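Local atomic coordinates of polycyclic ketone monooxygenase (Myceliophthora thermophila, PDB entry 5MQ6), a protein that catalyses Baeyer-Villiger oxidation of ketones, bulky polycyclic ones in particular, inserting one oxygen atom beside the carbonyl with FAD and NADPH to give esters or lactones. Residues Y420-R426 / C596-I601; P360-A364 / L388-D392; S303-G309 / T428-L434. One frame throughout, in Å; residues are numbered along the deposited sequence.

Interaction 1: residues Y420-R426 / C596-I601; sequences YPTWCKR and CTPGYI. With NDP (NADPH dihydro-nicotinamide-adenine-dinucleotide phosphate), chain C.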
# COMPACT_ATOMS: atom_id res chain seq x y z
N TYR A 420 4.01 19.11 -9.82
CA TYR A 420 2.68 18.55 -9.84
C TYR A 420 2.05 18.81 -8.47
O TYR A 420 2.78 18.94 -7.51
CB TYR A 420 2.68 17.03 -10.08
CG TYR A 420 3.68 16.25 -9.31
CD1 TYR A 420 3.48 15.90 -7.96
CD2 TYR A 420 4.84 15.82 -9.92
CE1 TYR A 420 4.43 15.14 -7.26
CE2 TYR A 420 5.77 15.06 -9.25
CZ TYR A 420 5.56 14.75 -7.94
OH TYR A 420 6.52 14.10 -7.32
N PRO A 421 0.71 18.81 -8.38
CA PRO A 421 0.08 18.95 -7.07
C PRO A 421 0.51 17.84 -6.07
O PRO A 421 0.74 16.71 -6.47
CB PRO A 421 -1.39 18.81 -7.37
CG PRO A 421 -1.54 19.08 -8.82
CD PRO A 421 -0.26 18.68 -9.47
N THR A 422 0.61 18.20 -4.81
CA THR A 422 1.01 17.31 -3.75
C THR A 422 0.21 15.98 -3.79
O THR A 422 0.76 14.92 -3.56
CB THR A 422 0.80 17.97 -2.35
OG1 THR A 422 1.43 19.29 -2.27
CG2 THR A 422 1.39 17.09 -1.27
N TRP A 423 -1.09 16.07 -4.05
CA TRP A 423 -1.90 14.88 -4.10
C TRP A 423 -1.63 13.83 -5.24
O TRP A 423 -2.20 12.76 -5.16
CB TRP A 423 -3.37 15.28 -4.07
CG TRP A 423 -3.89 15.94 -5.32
CD1 TRP A 423 -4.21 15.32 -6.49
CD2 TRP A 423 -4.13 17.34 -5.52
NE1 TRP A 423 -4.68 16.24 -7.38
CE2 TRP A 423 -4.65 17.48 -6.82
CE3 TRP A 423 -4.02 18.47 -4.70
CZ2 TRP A 423 -5.02 18.71 -7.36
CZ3 TRP A 423 -4.38 19.73 -5.24
CH2 TRP A 423 -4.90 19.83 -6.56
N CYS A 424 -0.81 14.12 -6.27
CA CYS A 424 -0.64 13.22 -7.41
C CYS A 424 0.33 12.05 -7.19
O CYS A 424 0.33 11.12 -7.99
CB CYS A 424 -0.12 14.00 -8.63
SG CYS A 424 -1.30 15.16 -9.32
N LYS A 425 1.16 12.11 -6.16
CA LYS A 425 2.07 11.06 -5.78
C LYS A 425 2.13 11.01 -4.30
O LYS A 425 1.81 12.00 -3.61
CB LYS A 425 3.52 11.35 -6.22
CG LYS A 425 3.74 11.64 -7.67
CD LYS A 425 3.56 10.42 -8.59
CE LYS A 425 4.43 10.50 -9.86
NZ LYS A 425 4.53 9.15 -10.50
N ARG A 426 2.67 9.92 -3.79
CA ARG A 426 2.86 9.83 -2.34
C ARG A 426 3.94 10.86 -1.91
O ARG A 426 4.99 10.99 -2.53
CB ARG A 426 3.14 8.43 -1.77
CG ARG A 426 2.68 8.39 -0.29
CD ARG A 426 2.73 7.04 0.32
NE ARG A 426 2.82 6.97 1.78
CZ ARG A 426 1.78 6.72 2.60
NH1 ARG A 426 0.52 6.63 2.17
NH2 ARG A 426 1.97 6.58 3.90
N CYS A 596 -3.38 15.11 -12.83
CA CYS A 596 -2.16 14.46 -12.36
C CYS A 596 -1.19 13.93 -13.43
O CYS A 596 -1.62 13.26 -14.36
CB CYS A 596 -2.52 13.33 -11.35
SG CYS A 596 -3.04 14.08 -9.78
N THR A 597 0.12 14.24 -13.26
CA THR A 597 1.19 13.44 -13.84
C THR A 597 0.86 11.99 -13.56
O THR A 597 0.43 11.67 -12.41
CB THR A 597 2.57 13.47 -13.14
OG1 THR A 597 2.43 13.93 -11.79
CG2 THR A 597 3.53 14.19 -13.90
N PRO A 598 1.17 11.10 -14.54
CA PRO A 598 0.95 9.66 -14.36
C PRO A 598 1.69 9.13 -13.13
O PRO A 598 2.70 9.69 -12.68
CB PRO A 598 1.44 9.02 -15.67
CG PRO A 598 2.15 10.09 -16.45
CD PRO A 598 1.92 11.42 -15.79
N GLY A 599 1.13 8.07 -12.56
CA GLY A 599 1.66 7.44 -11.36
C GLY A 599 0.67 6.37 -10.98
O GLY A 599 -0.38 6.24 -11.64
N TYR A 600 0.96 5.60 -9.93
CA TYR A 600 0.01 4.55 -9.56
C TYR A 600 -1.45 5.08 -9.23
O TYR A 600 -2.44 4.33 -9.48
CB TYR A 600 0.60 3.55 -8.53
CG TYR A 600 1.02 4.06 -7.18
CD1 TYR A 600 0.06 4.49 -6.25
CD2 TYR A 600 2.36 4.06 -6.79
CE1 TYR A 600 0.42 4.94 -4.99
CE2 TYR A 600 2.73 4.50 -5.52
CZ TYR A 600 1.75 4.94 -4.63
OH TYR A 600 2.06 5.35 -3.39
N ILE A 601 -1.58 6.35 -8.79
CA ILE A 601 -2.93 6.95 -8.44
C ILE A 601 -3.82 7.35 -9.69
O ILE A 601 -5.04 7.53 -9.57
CB ILE A 601 -2.92 7.99 -7.22
CG1 ILE A 601 -3.50 9.38 -7.57
CG2 ILE A 601 -1.58 8.09 -6.47
CD1 ILE A 601 -2.74 10.17 -8.59
PA NDP C . 7.20 3.85 -6.75
O1A NDP C . 6.23 3.12 -7.74
O2A NDP C . 6.74 4.94 -5.81
O5B NDP C . 8.46 4.33 -7.62
C5B NDP C . 8.94 3.62 -8.74
C4B NDP C . 9.92 4.59 -9.38
O4B NDP C . 10.48 4.00 -10.58
C3B NDP C . 9.24 5.91 -9.76
O3B NDP C . 10.05 7.00 -9.28
C2B NDP C . 9.17 5.76 -11.26
O2B NDP C . 9.07 7.03 -11.98
C1B NDP C . 10.42 4.98 -11.58
N9A NDP C . 10.33 4.38 -12.91
C8A NDP C . 9.34 3.59 -13.44
N7A NDP C . 9.60 3.27 -14.72
C5A NDP C . 10.78 3.89 -14.98
C6A NDP C . 11.63 4.00 -16.16
N6A NDP C . 11.23 3.37 -17.26
N1A NDP C . 12.76 4.72 -16.07
C2A NDP C . 13.16 5.37 -14.93
N3A NDP C . 12.44 5.35 -13.79
C4A NDP C . 11.27 4.63 -13.80
O3 NDP C . 7.89 2.79 -5.79
PN NDP C . 8.60 2.95 -4.32
O1N NDP C . 9.12 1.51 -3.97
O2N NDP C . 9.63 4.06 -4.31
O5D NDP C . 7.41 3.37 -3.31
C5D NDP C . 6.19 2.55 -3.31
C4D NDP C . 5.32 2.84 -2.10
O4D NDP C . 5.95 2.35 -0.89
C3D NDP C . 5.29 4.35 -1.83
O3D NDP C . 4.59 5.18 -2.83
C2D NDP C . 4.90 4.40 -0.34
O2D NDP C . 3.47 4.14 -0.16
C1D NDP C . 5.82 3.32 0.22
P2B NDP C . 7.61 7.64 -12.31
O1X NDP C . 6.80 6.45 -12.85
O2X NDP C . 7.76 8.65 -13.43
O3X NDP C . 7.13 8.35 -11.04
O HOH W 1 3.64 6.43 -9.15

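Interaction 2: residues P360-A364 / L388-D392; sequences PAFSA and LYKLD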
# COMPACT_ATOMS: atom_id res chain seq x y z
N PRO A 360 -2.62 20.19 3.48
CA PRO A 360 -4.07 20.07 3.50
C PRO A 360 -4.70 19.81 2.13
O PRO A 360 -5.79 19.28 2.06
CB PRO A 360 -4.50 21.45 4.08
CG PRO A 360 -3.43 22.38 3.53
CD PRO A 360 -2.17 21.57 3.75
N ALA A 361 -3.98 20.07 1.04
CA ALA A 361 -4.46 19.67 -0.29
C ALA A 361 -4.32 18.20 -0.55
O ALA A 361 -4.83 17.72 -1.60
CB ALA A 361 -3.76 20.43 -1.42
N PHE A 362 -3.63 17.47 0.34
CA PHE A 362 -3.75 15.97 0.20
C PHE A 362 -5.20 15.45 0.22
O PHE A 362 -5.52 14.37 -0.35
CB PHE A 362 -2.88 15.22 1.20
CG PHE A 362 -2.47 13.84 0.76
CD1 PHE A 362 -1.54 13.67 -0.27
CD2 PHE A 362 -2.98 12.70 1.41
CE1 PHE A 362 -1.15 12.37 -0.69
CE2 PHE A 362 -2.63 11.44 0.99
CZ PHE A 362 -1.69 11.27 -0.04
N SER A 363 -6.07 16.20 0.82
CA SER A 363 -7.51 15.91 0.86
C SER A 363 -8.12 15.78 -0.56
O SER A 363 -9.19 15.15 -0.76
CB SER A 363 -8.19 17.08 1.59
OG SER A 363 -7.98 18.29 0.84
N ALA A 364 -7.44 16.34 -1.56
CA ALA A 364 -7.85 16.17 -2.95
C ALA A 364 -8.04 14.71 -3.26
O ALA A 364 -8.86 14.36 -4.04
CB ALA A 364 -6.79 16.77 -3.92
N LEU A 388 -8.80 23.51 -4.64
CA LEU A 388 -7.73 22.58 -4.27
C LEU A 388 -6.37 23.05 -4.76
O LEU A 388 -5.41 22.99 -4.02
CB LEU A 388 -7.99 21.18 -4.80
CG LEU A 388 -9.17 20.48 -4.14
CD1 LEU A 388 -9.42 19.25 -4.94
CD2 LEU A 388 -8.85 20.11 -2.70
N TYR A 389 -6.29 23.50 -6.01
CA TYR A 389 -5.04 24.08 -6.53
C TYR A 389 -4.52 25.29 -5.67
O TYR A 389 -3.30 25.39 -5.37
CB TYR A 389 -5.19 24.45 -8.02
CG TYR A 389 -4.91 23.26 -8.90
CD1 TYR A 389 -5.89 22.33 -9.20
CD2 TYR A 389 -3.67 23.05 -9.43
CE1 TYR A 389 -5.62 21.21 -9.99
CE2 TYR A 389 -3.39 21.94 -10.20
CZ TYR A 389 -4.39 21.03 -10.48
OH TYR A 389 -4.11 19.92 -11.25
N LYS A 390 -5.44 26.15 -5.27
CA LYS A 390 -5.10 27.27 -4.39
C LYS A 390 -4.72 26.79 -3.03
O LYS A 390 -3.78 27.30 -2.47
CB LYS A 390 -6.24 28.27 -4.20
CG LYS A 390 -6.60 29.14 -5.41
CD LYS A 390 -7.33 30.44 -4.97
CE LYS A 390 -8.76 30.62 -5.49
NZ LYS A 390 -8.84 31.55 -6.65
N LEU A 391 -5.43 25.81 -2.48
CA LEU A 391 -5.00 25.23 -1.22
C LEU A 391 -3.58 24.65 -1.21
O LEU A 391 -2.80 24.81 -0.24
CB LEU A 391 -6.01 24.16 -0.82
CG LEU A 391 -5.89 23.55 0.56
CD1 LEU A 391 -5.99 24.64 1.66
CD2 LEU A 391 -6.98 22.45 0.66
N ASP A 392 -3.21 23.98 -2.29
CA ASP A 392 -1.91 23.35 -2.38
C ASP A 392 -0.72 24.26 -2.64
O ASP A 392 0.46 23.89 -2.35
CB ASP A 392 -1.93 22.32 -3.49
CG ASP A 392 -0.82 21.34 -3.34
OD1 ASP A 392 -0.57 20.88 -2.22
OD2 ASP A 392 -0.16 21.05 -4.37
O HOH W 2 -1.14 21.18 0.61

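Interaction 3: residues S303-G309 / T428-L434; sequences SGVWWRG and TFSDEYL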
# COMPACT_ATOMS: atom_id res chain seq x y z
N SER A 303 10.51 13.05 -6.98
CA SER A 303 9.63 13.21 -5.79
C SER A 303 9.70 14.62 -5.20
O SER A 303 10.76 15.31 -5.25
CB SER A 303 10.01 12.22 -4.67
OG SER A 303 9.51 10.90 -4.97
N GLY A 304 8.58 15.06 -4.65
CA GLY A 304 8.60 16.17 -3.75
C GLY A 304 9.00 15.70 -2.37
O GLY A 304 8.28 15.01 -1.69
N VAL A 305 10.18 16.11 -1.98
CA VAL A 305 10.84 15.67 -0.82
C VAL A 305 10.75 16.72 0.29
O VAL A 305 11.37 17.79 0.23
CB VAL A 305 12.30 15.34 -1.16
CG1 VAL A 305 13.02 14.82 0.10
CG2 VAL A 305 12.33 14.32 -2.25
N TRP A 306 9.97 16.40 1.29
CA TRP A 306 9.76 17.32 2.43
C TRP A 306 10.64 16.88 3.59
O TRP A 306 11.39 15.93 3.45
CB TRP A 306 8.25 17.40 2.74
CG TRP A 306 7.76 18.58 3.52
CD1 TRP A 306 6.91 18.52 4.56
CD2 TRP A 306 8.10 19.99 3.35
NE1 TRP A 306 6.64 19.78 5.04
CE2 TRP A 306 7.33 20.71 4.31
CE3 TRP A 306 8.93 20.71 2.46
CZ2 TRP A 306 7.39 22.10 4.44
CZ3 TRP A 306 9.04 22.11 2.64
CH2 TRP A 306 8.25 22.80 3.61
N TRP A 307 10.57 17.57 4.72
CA TRP A 307 11.45 17.32 5.80
C TRP A 307 10.92 16.14 6.64
O TRP A 307 9.72 15.89 6.66
CB TRP A 307 11.61 18.54 6.67
CG TRP A 307 10.29 19.03 7.33
CD1 TRP A 307 9.40 19.87 6.80
CD2 TRP A 307 9.81 18.71 8.63
NE1 TRP A 307 8.36 20.10 7.67
CE2 TRP A 307 8.59 19.41 8.81
CE3 TRP A 307 10.29 17.91 9.68
CZ2 TRP A 307 7.84 19.31 9.96
CZ3 TRP A 307 9.57 17.84 10.83
CH2 TRP A 307 8.35 18.52 10.98
N ARG A 308 11.85 15.42 7.28
CA ARG A 308 11.51 14.27 8.14
C ARG A 308 11.49 14.56 9.63
O ARG A 308 10.50 14.22 10.33
CB ARG A 308 12.45 13.12 7.85
CG ARG A 308 12.28 11.85 8.70
CD ARG A 308 11.08 11.08 8.23
NE ARG A 308 9.81 11.83 8.46
CZ ARG A 308 8.60 11.38 8.06
NH1 ARG A 308 8.44 10.19 7.44
NH2 ARG A 308 7.52 12.10 8.31
N GLY A 309 12.58 15.10 10.17
CA GLY A 309 12.60 15.29 11.59
C GLY A 309 12.54 14.07 12.51
O GLY A 309 11.78 14.01 13.50
N THR A 428 7.04 12.24 0.24
CA THR A 428 8.25 11.55 0.76
C THR A 428 8.90 12.51 1.65
O THR A 428 8.69 13.73 1.51
CB THR A 428 9.22 11.15 -0.35
OG1 THR A 428 9.74 12.35 -0.98
CG2 THR A 428 8.47 10.34 -1.37
N PHE A 429 9.61 11.98 2.64
CA PHE A 429 10.14 12.83 3.69
C PHE A 429 11.57 12.37 3.92
O PHE A 429 11.79 11.19 4.07
CB PHE A 429 9.34 12.70 4.96
CG PHE A 429 7.85 12.94 4.77
CD1 PHE A 429 7.00 11.88 4.33
CD2 PHE A 429 7.28 14.18 5.06
CE1 PHE A 429 5.66 12.07 4.12
CE2 PHE A 429 5.89 14.36 4.83
CZ PHE A 429 5.10 13.30 4.37
N SER A 430 12.53 13.30 3.90
CA SER A 430 13.90 12.98 4.11
C SER A 430 14.72 14.23 4.42
O SER A 430 14.57 15.31 3.73
CB SER A 430 14.50 12.33 2.86
OG SER A 430 15.86 12.00 3.16
N ASP A 431 15.58 14.08 5.44
CA ASP A 431 16.60 15.07 5.77
C ASP A 431 18.01 14.75 5.25
O ASP A 431 18.93 15.46 5.57
CB ASP A 431 16.61 15.26 7.29
CG ASP A 431 15.30 15.73 7.82
OD1 ASP A 431 14.60 16.48 7.08
OD2 ASP A 431 14.94 15.38 8.99
N GLU A 432 18.17 13.74 4.41
CA GLU A 432 19.43 13.33 3.80
C GLU A 432 19.39 13.17 2.27
O GLU A 432 20.41 13.25 1.67
CB GLU A 432 19.92 11.99 4.34
CG GLU A 432 19.84 11.78 5.84
CD GLU A 432 20.27 10.34 6.28
OE1 GLU A 432 20.20 9.35 5.49
OE2 GLU A 432 20.66 10.21 7.45
N TYR A 433 18.26 12.90 1.62
CA TYR A 433 18.29 12.56 0.23
C TYR A 433 18.76 13.69 -0.69
O TYR A 433 19.55 13.49 -1.60
CB TYR A 433 16.88 12.16 -0.19
CG TYR A 433 16.64 11.89 -1.65
CD1 TYR A 433 17.08 10.72 -2.25
CD2 TYR A 433 15.95 12.84 -2.46
CE1 TYR A 433 16.82 10.48 -3.59
CE2 TYR A 433 15.63 12.60 -3.79
CZ TYR A 433 16.10 11.43 -4.38
OH TYR A 433 15.79 11.21 -5.68
N LEU A 434 18.21 14.86 -0.51
CA LEU A 434 18.55 16.00 -1.40
C LEU A 434 20.05 16.35 -1.26
O LEU A 434 20.78 16.47 -2.29
CB LEU A 434 17.62 17.18 -1.10
CG LEU A 434 16.16 16.96 -1.50
CD1 LEU A 434 15.28 18.09 -0.98
CD2 LEU A 434 16.00 16.79 -2.99

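Interaction 1: residues Y420-R426 / C596-I601
One wall of the NADPH pocket is made here, where a disulfide between Cys424 and Cys596 ties two loops together and Lys425 meets Pro598. The bridge (SG to SG 2.1 Å, chi3 -80°) lies beside the indole of Trp423, whose NE1 is 3.6 Å from Cys596 SG in an oblique sulfur-aromatic contact and bonds Ser592 O. Thr597 OG1 packs against Tyr420 CB at 3.5 Å and has no hydrogen-bond partner in the model.

The Lys425 side chain leaves its backbone pointing away from 596-601 and folds back through a bend at chi2 (-71°). This brings NZ to Pro598 O at 2.9 Å, in the carbonyl plane on a lone pair. The same NZ bonds O3X of the 2'-phosphate of NADPH at 2.8 Å, and a water links it to Tyr600 N. Tyr600, less well ordered, meets the nicotinamide-side ribose: its OH is 2.6 Å from O3D of NADPH, which lies at the ring edge, and 3.6 Å from Arg426 CB. Arg426 itself turns to Asp133 in a salt bridge. An ammonium group held between a carbonyl and the 2'-phosphate is consistent with selection of NADPH over NADH.

Interaction 2: residues P360-A364 / L388-D392
Leu391 reaches Pro360 because its CG lies opposite the backbone N (chi1 -171°), which carries the branch off the helix toward 360-364, while chi2 of 58° turns CD1 to the proline ring and CD2 to the Pro360 carbonyl. CD1 then rests 3.9 Å from Pro360 CG, with the two side chains crossing at a slant, and CD2 lies 3.7 Å from Pro360 O. One turn earlier, Leu388 has CG beside its own backbone N (chi1 -69°). Its CB does not aim straight at the partner segment, yet this torsion brings the forked end across, and CD1 meets Ala364 CB at 3.8 Å. The CD2 branch comes beside Ala364 CA and Ser363 OG.

At Ala361 the backbones come nearest, with its CA 4.9 Å from Asp392 CA, and its side chain is a single methyl. Ala361 CB lies 3.3 Å from Asp392 OD1 and as near to Asp392 CB. No direct hydrogen bond joins the segments. Instead a water accepts from Ala361 N and donates to Asp392 OD1, at 2.9 Å from the latter. The same OD1 also receives Thr422 OG1 of the neighbouring loop, so one carboxylate oxygen serves both.

Bonds within 360-364 support its turn. Ser363 OG gives a 2.7 Å bond to Pro360 O, lying in the carbonyl plane, and the Ser363 N bond to that oxygen is weak. Ala364 N closes the following turn on Ala361 O.

Leu391 thus meets Pro360 at the start of the turn and Leu388 meets Ala364 and Ser363 at its end. This is a 3-10 turn, 360-362, running into the short helix 363-366 and packed through aliphatic side chains and one water on the long helix 378-406, a mostly buried contact.

Interaction 3: residues S303-G309 / T428-L434
Arg308 lays its guanidinium almost flat against Phe429, the two planes only 12° apart. Phe429 CB stands over the centre of the guanidinium, 3.4 Å from CZ, while NH2 lies over one ring face, offset toward the rim. Bends at chi2 and chi3 fold the arginine chain back to reach this position, and its NH1 bonds Asp133 O. The ring edge of Phe429 receives Trp307 O, 3.4 Å from CD2.

Phe429 belongs to a two-stranded parallel sheet, 305-306 with 428-429. Trp306 bridges two residues of its neighbour, the parallel pattern: its N donates to Thr428 O (3.0 Å, 173° at the hydrogen), and its O accepts from Ser430 N at 2.9 Å. Thr428 OG1 adds a bond to Gly304 O, approaching from above the carbonyl plane. On the face bearing Val305 and Thr428, Val305 CG2 packs 3.9 Å from Tyr433 CD2, the side chains crossing at about a right angle.

Past the strands, Asp431 takes two successive amides: Arg308 N meets OD1 from above the carboxylate plane, and Gly309 N meets OD2 on its syn side at 2.7 Å. Ser430 OG accepts from Glu432 N and Tyr433 N, forming an ST motif.

In the fold
Along the chain the order is 303-309, 360-364, 388-392, 420-426, 428-434 and 596-601. Interaction 2 thus falls wholly between the halves of interaction 3, whereas interactions 1 and 3 alternate. Interactions 1 and 2, with centres about 12 Å apart, touch: Trp423 CD2 packs 3.2 Å from Ala364 CB. Interactions 1 and 3, centres about 17 Å apart, touch where Tyr420 OH comes 3.5 Å from Gly304 N; 2 and 3 do not touch. Helix 378-406 is common ground, bearing Leu388 against Trp423 and Gln398 against Trp306. Arg426 of interaction 1 and Arg308 of interaction 3 both reach the FAD-binding Asp133, so the NADPH-pocket wall and the small sheet meet the flavin side at one residue.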